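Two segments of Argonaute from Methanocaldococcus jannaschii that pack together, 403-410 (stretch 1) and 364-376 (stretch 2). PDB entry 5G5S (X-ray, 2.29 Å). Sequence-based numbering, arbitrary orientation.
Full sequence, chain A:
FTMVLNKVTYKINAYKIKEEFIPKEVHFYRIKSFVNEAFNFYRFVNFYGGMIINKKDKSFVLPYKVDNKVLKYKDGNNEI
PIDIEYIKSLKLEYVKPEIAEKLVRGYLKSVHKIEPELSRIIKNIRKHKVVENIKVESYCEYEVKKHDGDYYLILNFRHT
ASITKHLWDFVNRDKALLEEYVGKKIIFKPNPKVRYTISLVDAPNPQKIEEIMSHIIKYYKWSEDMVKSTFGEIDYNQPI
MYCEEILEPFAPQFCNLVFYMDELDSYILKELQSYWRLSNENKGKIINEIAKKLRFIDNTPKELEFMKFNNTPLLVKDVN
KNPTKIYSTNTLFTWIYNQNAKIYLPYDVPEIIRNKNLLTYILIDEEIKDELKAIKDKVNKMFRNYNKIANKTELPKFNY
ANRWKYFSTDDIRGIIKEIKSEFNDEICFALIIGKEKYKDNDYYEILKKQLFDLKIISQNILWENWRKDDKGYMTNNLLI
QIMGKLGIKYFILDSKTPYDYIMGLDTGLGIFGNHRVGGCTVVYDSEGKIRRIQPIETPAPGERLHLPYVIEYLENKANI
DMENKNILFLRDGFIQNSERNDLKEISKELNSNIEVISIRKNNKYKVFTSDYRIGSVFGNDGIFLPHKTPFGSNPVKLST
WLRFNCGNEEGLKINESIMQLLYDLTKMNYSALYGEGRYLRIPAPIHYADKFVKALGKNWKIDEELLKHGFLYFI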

# COMPACT_ATOMS: atom_id res chain seq x y z
N ARG A 403 33.75 3.85 15.51
CA ARG A 403 32.51 4.53 15.10
C ARG A 403 31.28 4.07 15.91
O ARG A 403 30.17 4.00 15.38
CB ARG A 403 32.30 4.45 13.58
CG ARG A 403 33.23 5.36 12.79
CD ARG A 403 33.16 5.08 11.31
NE ARG A 403 34.46 5.28 10.67
CZ ARG A 403 35.30 4.30 10.35
NH1 ARG A 403 34.98 3.03 10.59
NH2 ARG A 403 36.46 4.58 9.77
N TRP A 404 31.50 3.78 17.21
CA TRP A 404 30.48 3.42 18.20
C TRP A 404 30.08 4.74 18.85
O TRP A 404 30.94 5.42 19.43
CB TRP A 404 31.05 2.47 19.27
CG TRP A 404 31.35 1.09 18.78
CD1 TRP A 404 32.48 0.67 18.13
CD2 TRP A 404 30.54 -0.08 18.97
NE1 TRP A 404 32.40 -0.68 17.87
CE2 TRP A 404 31.22 -1.17 18.37
CE3 TRP A 404 29.30 -0.32 19.59
CZ2 TRP A 404 30.70 -2.47 18.38
CZ3 TRP A 404 28.79 -1.61 19.59
CH2 TRP A 404 29.48 -2.66 18.98
N LYS A 405 28.81 5.13 18.71
CA LYS A 405 28.31 6.39 19.23
C LYS A 405 26.96 6.24 19.93
O LYS A 405 26.11 5.44 19.49
CB LYS A 405 28.16 7.41 18.07
CG LYS A 405 29.47 8.01 17.57
CD LYS A 405 29.26 8.89 16.34
CE LYS A 405 30.31 9.98 16.18
NZ LYS A 405 31.66 9.45 15.85
N TYR A 406 26.74 7.04 20.98
CA TYR A 406 25.47 7.09 21.71
C TYR A 406 24.61 8.23 21.19
O TYR A 406 25.15 9.26 20.75
CB TYR A 406 25.69 7.25 23.22
CG TYR A 406 26.10 5.98 23.94
CD1 TYR A 406 25.21 4.93 24.10
CD2 TYR A 406 27.34 5.88 24.55
CE1 TYR A 406 25.57 3.77 24.80
CE2 TYR A 406 27.71 4.74 25.26
CZ TYR A 406 26.82 3.69 25.38
OH TYR A 406 27.19 2.56 26.08
N PHE A 407 23.27 8.07 21.24
CA PHE A 407 22.32 9.09 20.81
C PHE A 407 21.05 9.08 21.69
O PHE A 407 20.75 8.09 22.35
CB PHE A 407 21.95 8.90 19.32
CG PHE A 407 21.02 7.76 18.99
CD1 PHE A 407 21.51 6.49 18.71
CD2 PHE A 407 19.64 7.95 18.96
CE1 PHE A 407 20.65 5.43 18.41
CE2 PHE A 407 18.77 6.88 18.68
CZ PHE A 407 19.28 5.63 18.41
N SER A 408 20.30 10.19 21.64
CA SER A 408 19.02 10.36 22.33
C SER A 408 17.93 10.68 21.29
O SER A 408 18.21 11.41 20.34
CB SER A 408 19.12 11.47 23.37
OG SER A 408 17.88 11.71 24.01
N THR A 409 16.71 10.14 21.47
CA THR A 409 15.59 10.39 20.55
C THR A 409 15.06 11.81 20.70
O THR A 409 14.44 12.33 19.77
CB THR A 409 14.49 9.34 20.68
OG1 THR A 409 14.05 9.25 22.04
CG2 THR A 409 14.90 7.98 20.13
N ASP A 410 15.34 12.43 21.86
CA ASP A 410 14.99 13.81 22.19
C ASP A 410 15.85 14.81 21.39
O ASP A 410 15.38 15.92 21.14
CB ASP A 410 15.12 14.05 23.70
CG ASP A 410 13.98 13.51 24.56
OD1 ASP A 410 13.03 12.91 23.99
OD2 ASP A 410 14.02 13.72 25.79
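Stretch 2, residues 364-376: IDEEIKDELKAIK

Residues 404-407 of stretch 1 form a β-strand, and stretch 2 meets it first as a strand and then as a helix. Ile364 and Asp365 end a strand that begins earlier in the chain and runs parallel to 404-407, with Tyr406 in register with Ile364 (CA to CA 4.9 Å) and Phe407 with Asp365 (CA to CA 5.2 Å). Three backbone hydrogen bonds join the two in the alternating pattern of a parallel ladder: Ile364 N donates to Lys405 O (3.0 Å), Phe407 N to Ile364 O (3.1 Å), and Glu366 N to Phe407 O (2.8 Å). Ile364 thus uses both its amide and its carbonyl to straddle Tyr406, whose CA also makes a CA-H...O contact with Ile364 O at 3.2 Å; a second such contact links Asp365 CA to Phe407 O at 3.5 Å. Past Asp365 the backbone departs from extended geometry, Glu366 having phi/psi of -50/-40°, and a 3-10 segment covers 366-370. Glu371 is at the N-cap position, right before helix 372-376, which continues later in the chain. The axis of helix 372-376 crosses that of strand 404-407 at 129°, with a closest approach of 12.4 Å, so side chains must span the gap.

Tyr406 and Trp404 do much of this work. Tyr406 shares a sheet face with Ile364, and its ring, at chi1 -78° (m), reaches the turn and Leu372: Tyr406 CE1 lies 3.9 Å from Ile364 CB and 3.8 Å from Lys369 CB, while Tyr406 OH comes within 3.4 Å of Leu372 CD1. Lys369 is modelled only to CB, and its CA-to-CB bond points toward stretch 1, as does that of Leu372. The ring edge of Trp404 meets Ile364, Trp404 CE3 to Ile364 CD1 being 3.7 Å, and more loosely Ile375, with Trp404 CZ3 4.4 Å from Ile375 CG2; Trp404 CH2 also approaches Lys376 CA at 3.7 Å.

On the other sheet face, Phe407 takes the p rotamer, which lays its ring against Asp365: Asp365 CA sits over the ring face, 4.1 Å from the centroid of the Phe407 ring and 18° off the normal, a CH-pi contact. Asp365 OD1 accepts a hydrogen bond from Glu367 N (3.2 Å), tying the carboxylate to the turn, while Asp365 OD2 approaches Thr409 CG2 at 3.6 Å. Beyond the strand, Ser408 CB packs 3.6 Å from Glu366 OE2. In all, the contact buries 661 Å², both sides summed.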

# COMPACT_ATOMS: atom_id res chain seq x y z
N ILE A 364 23.92 3.42 19.37
CA ILE A 364 23.24 2.85 20.54
C ILE A 364 22.44 3.94 21.26
O ILE A 364 23.00 4.99 21.57
CB ILE A 364 24.23 2.13 21.51
CG1 ILE A 364 25.35 1.34 20.79
CG2 ILE A 364 23.49 1.24 22.52
CD1 ILE A 364 26.68 2.03 20.77
N ASP A 365 21.15 3.68 21.53
CA ASP A 365 20.25 4.59 22.24
C ASP A 365 20.77 4.75 23.68
O ASP A 365 21.08 3.75 24.32
CB ASP A 365 18.82 4.03 22.23
CG ASP A 365 17.75 5.02 22.66
OD1 ASP A 365 17.61 5.24 23.88
OD2 ASP A 365 17.03 5.53 21.79
N GLU A 366 20.89 6.01 24.16
CA GLU A 366 21.37 6.37 25.51
C GLU A 366 20.68 5.60 26.63
O GLU A 366 21.34 5.18 27.58
CB GLU A 366 21.21 7.88 25.76
CG GLU A 366 22.36 8.73 25.24
CD GLU A 366 22.25 10.21 25.56
OE1 GLU A 366 21.99 10.56 26.74
OE2 GLU A 366 22.47 11.03 24.64
N GLU A 367 19.35 5.40 26.51
CA GLU A 367 18.49 4.71 27.47
C GLU A 367 18.82 3.23 27.70
O GLU A 367 18.39 2.67 28.71
CB GLU A 367 17.00 4.89 27.11
CG GLU A 367 16.52 6.33 27.18
CD GLU A 367 15.07 6.51 27.58
OE1 GLU A 367 14.17 5.96 26.90
OE2 GLU A 367 14.82 7.23 28.58
N ILE A 368 19.60 2.60 26.80
CA ILE A 368 20.00 1.19 26.91
C ILE A 368 21.52 0.97 27.16
O ILE A 368 22.01 -0.15 27.01
CB ILE A 368 19.40 0.29 25.79
CG1 ILE A 368 19.77 0.81 24.37
CG2 ILE A 368 17.88 0.13 25.96
CD1 ILE A 368 19.75 -0.22 23.27
N LYS A 369 22.23 2.03 27.60
CA LYS A 369 23.67 2.06 27.87
C LYS A 369 24.21 1.01 28.86
O LYS A 369 25.39 0.69 28.79
CB LYS A 369 24.12 3.47 28.32
N ASP A 370 23.36 0.51 29.78
CA ASP A 370 23.75 -0.49 30.80
C ASP A 370 24.14 -1.83 30.17
O ASP A 370 25.01 -2.52 30.70
CB ASP A 370 22.63 -0.73 31.82
CG ASP A 370 21.73 0.45 32.10
OD1 ASP A 370 20.88 0.78 31.22
OD2 ASP A 370 21.84 1.03 33.21
N GLU A 371 23.49 -2.18 29.05
CA GLU A 371 23.69 -3.44 28.34
C GLU A 371 24.76 -3.37 27.22
O GLU A 371 24.74 -4.22 26.33
CB GLU A 371 22.35 -3.98 27.82
CG GLU A 371 21.39 -4.40 28.91
CD GLU A 371 19.94 -4.37 28.48
OE1 GLU A 371 19.31 -3.29 28.58
OE2 GLU A 371 19.44 -5.42 28.01
N LEU A 372 25.71 -2.41 27.32
CA LEU A 372 26.80 -2.21 26.35
C LEU A 372 27.61 -3.49 26.06
O LEU A 372 27.91 -3.75 24.89
CB LEU A 372 27.73 -1.05 26.78
CG LEU A 372 28.88 -0.67 25.82
CD1 LEU A 372 28.37 -0.18 24.46
CD2 LEU A 372 29.79 0.36 26.45
N LYS A 373 27.91 -4.29 27.11
CA LYS A 373 28.63 -5.56 27.03
C LYS A 373 27.89 -6.57 26.13
O LYS A 373 28.50 -7.16 25.24
CB LYS A 373 28.89 -6.13 28.45
CG LYS A 373 29.14 -7.65 28.55
CD LYS A 373 30.54 -8.06 28.09
CE LYS A 373 30.66 -9.56 28.01
NZ LYS A 373 31.94 -9.98 27.39
N ALA A 374 26.56 -6.74 26.36
CA ALA A 374 25.71 -7.64 25.58
C ALA A 374 25.48 -7.12 24.16
O ALA A 374 25.40 -7.93 23.23
CB ALA A 374 24.39 -7.87 26.30
N ILE A 375 25.38 -5.78 23.99
CA ILE A 375 25.19 -5.10 22.70
C ILE A 375 26.44 -5.30 21.82
O ILE A 375 26.30 -5.73 20.68
CB ILE A 375 24.81 -3.60 22.90
CG1 ILE A 375 23.35 -3.46 23.39
CG2 ILE A 375 25.04 -2.76 21.62
CD1 ILE A 375 23.05 -2.17 24.21
N LYS A 376 27.64 -5.01 22.38
CA LYS A 376 28.93 -5.14 21.70
C LYS A 376 29.17 -6.57 21.21
O LYS A 376 29.40 -6.76 20.01
CB LYS A 376 30.09 -4.68 22.61